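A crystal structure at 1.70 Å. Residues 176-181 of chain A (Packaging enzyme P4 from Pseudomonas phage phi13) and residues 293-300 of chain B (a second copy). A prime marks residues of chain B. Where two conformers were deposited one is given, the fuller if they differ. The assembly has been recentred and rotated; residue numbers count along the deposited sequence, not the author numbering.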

# COMPACT_ATOMS: atom_id res chain seq x y z
N GLU A 176 -25.75 1.79 12.91
CA GLU A 176 -25.87 1.54 14.35
C GLU A 176 -26.57 0.22 14.63
O GLU A 176 -27.40 -0.20 13.82
CB GLU A 176 -26.70 2.67 14.97
CG GLU A 176 -25.98 4.01 14.91
CD GLU A 176 -24.86 4.19 15.92
OE1 GLU A 176 -24.70 3.33 16.81
OE2 GLU A 176 -24.09 5.15 15.77
N PRO A 177 -26.29 -0.45 15.76
CA PRO A 177 -27.02 -1.71 16.04
C PRO A 177 -28.50 -1.44 16.38
O PRO A 177 -28.81 -0.45 17.04
CB PRO A 177 -26.29 -2.31 17.26
CG PRO A 177 -25.67 -1.10 17.93
CD PRO A 177 -25.31 -0.15 16.82
N GLY A 178 -29.36 -2.34 15.93
CA GLY A 178 -30.80 -2.27 16.16
C GLY A 178 -31.12 -2.09 17.63
O GLY A 178 -30.48 -2.71 18.48
N GLU A 179 -32.09 -1.19 17.93
CA GLU A 179 -32.47 -0.89 19.30
C GLU A 179 -33.98 -0.65 19.36
O GLU A 179 -34.61 -0.54 18.30
CB GLU A 179 -31.68 0.35 19.76
CG GLU A 179 -31.30 0.30 21.23
CD GLU A 179 -30.09 1.13 21.60
OE1 GLU A 179 -29.69 2.01 20.80
OE2 GLU A 179 -29.53 0.89 22.69
N THR A 180 -34.58 -0.64 20.58
CA THR A 180 -36.03 -0.44 20.75
C THR A 180 -36.49 0.81 19.98
O THR A 180 -37.55 0.81 19.37
CB THR A 180 -36.42 -0.35 22.24
OG1 THR A 180 -35.60 0.64 22.86
CG2 THR A 180 -36.27 -1.70 22.96
N PHE A 181 -35.65 1.83 19.95
CA PHE A 181 -35.92 3.09 19.22
C PHE A 181 -36.32 2.84 17.74
O PHE A 181 -37.13 3.58 17.19
CB PHE A 181 -34.68 3.97 19.28
CG PHE A 181 -34.82 5.32 18.65
CD1 PHE A 181 -35.53 6.34 19.30
CD2 PHE A 181 -34.24 5.60 17.42
CE1 PHE A 181 -35.64 7.61 18.72
CE2 PHE A 181 -34.38 6.86 16.83
CZ PHE A 181 -35.06 7.86 17.49
N ILE B 293 -26.49 -5.60 27.66
CA ILE B 293 -27.43 -6.13 26.68
C ILE B 293 -28.47 -5.09 26.31
O ILE B 293 -29.01 -4.40 27.20
CB ILE B 293 -28.14 -7.41 27.28
CG1 ILE B 293 -27.12 -8.60 27.43
CG2 ILE B 293 -29.37 -7.84 26.45
CD1 ILE B 293 -27.63 -9.76 28.36
N ARG B 294 -28.81 -5.05 25.02
CA ARG B 294 -29.93 -4.26 24.52
C ARG B 294 -31.12 -5.18 24.61
O ARG B 294 -31.18 -6.18 23.86
CB ARG B 294 -29.70 -3.79 23.06
CG ARG B 294 -28.47 -2.90 22.90
CD ARG B 294 -28.21 -2.48 21.46
NE ARG B 294 -26.79 -2.11 21.33
CZ ARG B 294 -26.29 -0.89 21.55
NH1 ARG B 294 -27.09 0.12 21.86
NH2 ARG B 294 -24.99 -0.68 21.45
N SER B 295 -32.04 -4.92 25.56
CA SER B 295 -33.19 -5.77 25.76
C SER B 295 -34.46 -5.04 25.29
O SER B 295 -34.44 -3.82 25.03
CB SER B 295 -33.30 -6.17 27.23
OG SER B 295 -33.99 -5.19 28.02
N GLY B 296 -35.56 -5.79 25.19
CA GLY B 296 -36.85 -5.21 24.83
C GLY B 296 -37.32 -4.13 25.79
O GLY B 296 -38.12 -3.27 25.41
N THR B 297 -36.78 -4.11 27.02
CA THR B 297 -37.16 -3.13 28.05
C THR B 297 -36.03 -2.14 28.38
O THR B 297 -36.05 -1.52 29.45
CB THR B 297 -37.65 -3.86 29.31
OG1 THR B 297 -36.65 -4.77 29.77
CG2 THR B 297 -38.93 -4.60 29.07
N GLY B 298 -35.06 -2.00 27.47
CA GLY B 298 -33.94 -1.07 27.62
C GLY B 298 -32.58 -1.73 27.79
O GLY B 298 -32.47 -2.96 27.77
N ARG B 299 -31.53 -0.88 27.94
CA ARG B 299 -30.16 -1.35 28.11
C ARG B 299 -29.96 -1.90 29.51
O ARG B 299 -30.35 -1.25 30.48
CB ARG B 299 -29.15 -0.22 27.82
CG ARG B 299 -28.69 -0.07 26.36
CD ARG B 299 -27.71 -1.15 25.93
NE ARG B 299 -26.41 -0.64 25.47
CZ ARG B 299 -25.36 -1.42 25.24
NH1 ARG B 299 -25.44 -2.74 25.40
NH2 ARG B 299 -24.21 -0.89 24.84
N ILE B 300 -29.37 -3.09 29.62
CA ILE B 300 -29.09 -3.75 30.90
C ILE B 300 -27.56 -3.81 31.03
O ILE B 300 -26.88 -4.15 30.06
CB ILE B 300 -29.76 -5.15 30.99
CG1 ILE B 300 -31.30 -5.02 30.86
CG2 ILE B 300 -29.37 -5.92 32.27
CD1 ILE B 300 -31.97 -6.33 30.59

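Chain B enters this contact as a tight hairpin. Ile293′ lies out of reach of the chain A stretch, but it ties the two strands together: its N donates to Ile300′ O at 2.8 Å, and Ile300′ N returns a bond to Ile293′ O, also at 2.8 Å.

Arg294′ makes the largest single contribution, 85 Å² of the 285 Å² buried on both sides together. Its CA-to-CB bond points toward chain A, and chi1 to chi3 (m, t, t) extend the chain past the backbone of Gly178, whose O lies 3.8 Å from Arg294′ CD. At the end of this reach, Arg294′ NH1 stands 2.7 Å from Glu179 OE2. The opposite charges and the short separation make this a salt bridge, with the carboxylate oxygen at the guanidinium edge, near its plane. The hydrogen-bond component is nevertheless weak, because the N-H...O angle is only 136°: the distance is favourable, the direction less so. Pro177 CG sits over one guanidinium face, 3.6 Å from Arg294′ NH2, so the ring packs against the flat surface and leaves the N-H edge free for polar partners. All three guanidinium nitrogens have hydrogen bonds elsewhere in the structure.

Ser295′ directs its CB away from chain A and meets it through the backbone: Ser295′ O is 3.5 Å from Thr180 CG2. Its hydroxyl serves the hairpin instead, with Ser295′ OG donating to Gly298′ O at 2.7 Å. Gly296′ O adds a second approach to the same methyl, 3.4 Å from Thr180 CG2. Thr180 points its CB toward chain B, yet these closest approaches pair carbonyl oxygens with a methyl carbon, which makes them packing contacts.

Thr297′ points away and makes no contact with the chain A stretch; its N donates to Ser295′ OG at 3.2 Å, bracing the type I turn that runs from Ser295′ to Gly298′. Gly298′ closes that turn, its N bonding to Ser295′ O at 3.1 Å while Ser295′ N bonds to Gly298′ O at 3.0 Å. With phi/psi of 113/-180, a CB here would be jammed against the preceding carbonyl oxygen, so the backbone itself calls for glycine.

Arg299′ starts sideways, but the end of its side chain comes nearer to chain A. Its CG lies 3.9 Å from Glu179 OE2, while Arg299′ NE remains 4.5 Å from that oxygen. Because the oxygen is well out of the guanidinium plane, no N-H points at it; the relationship is charge proximity, beyond salt-bridge range.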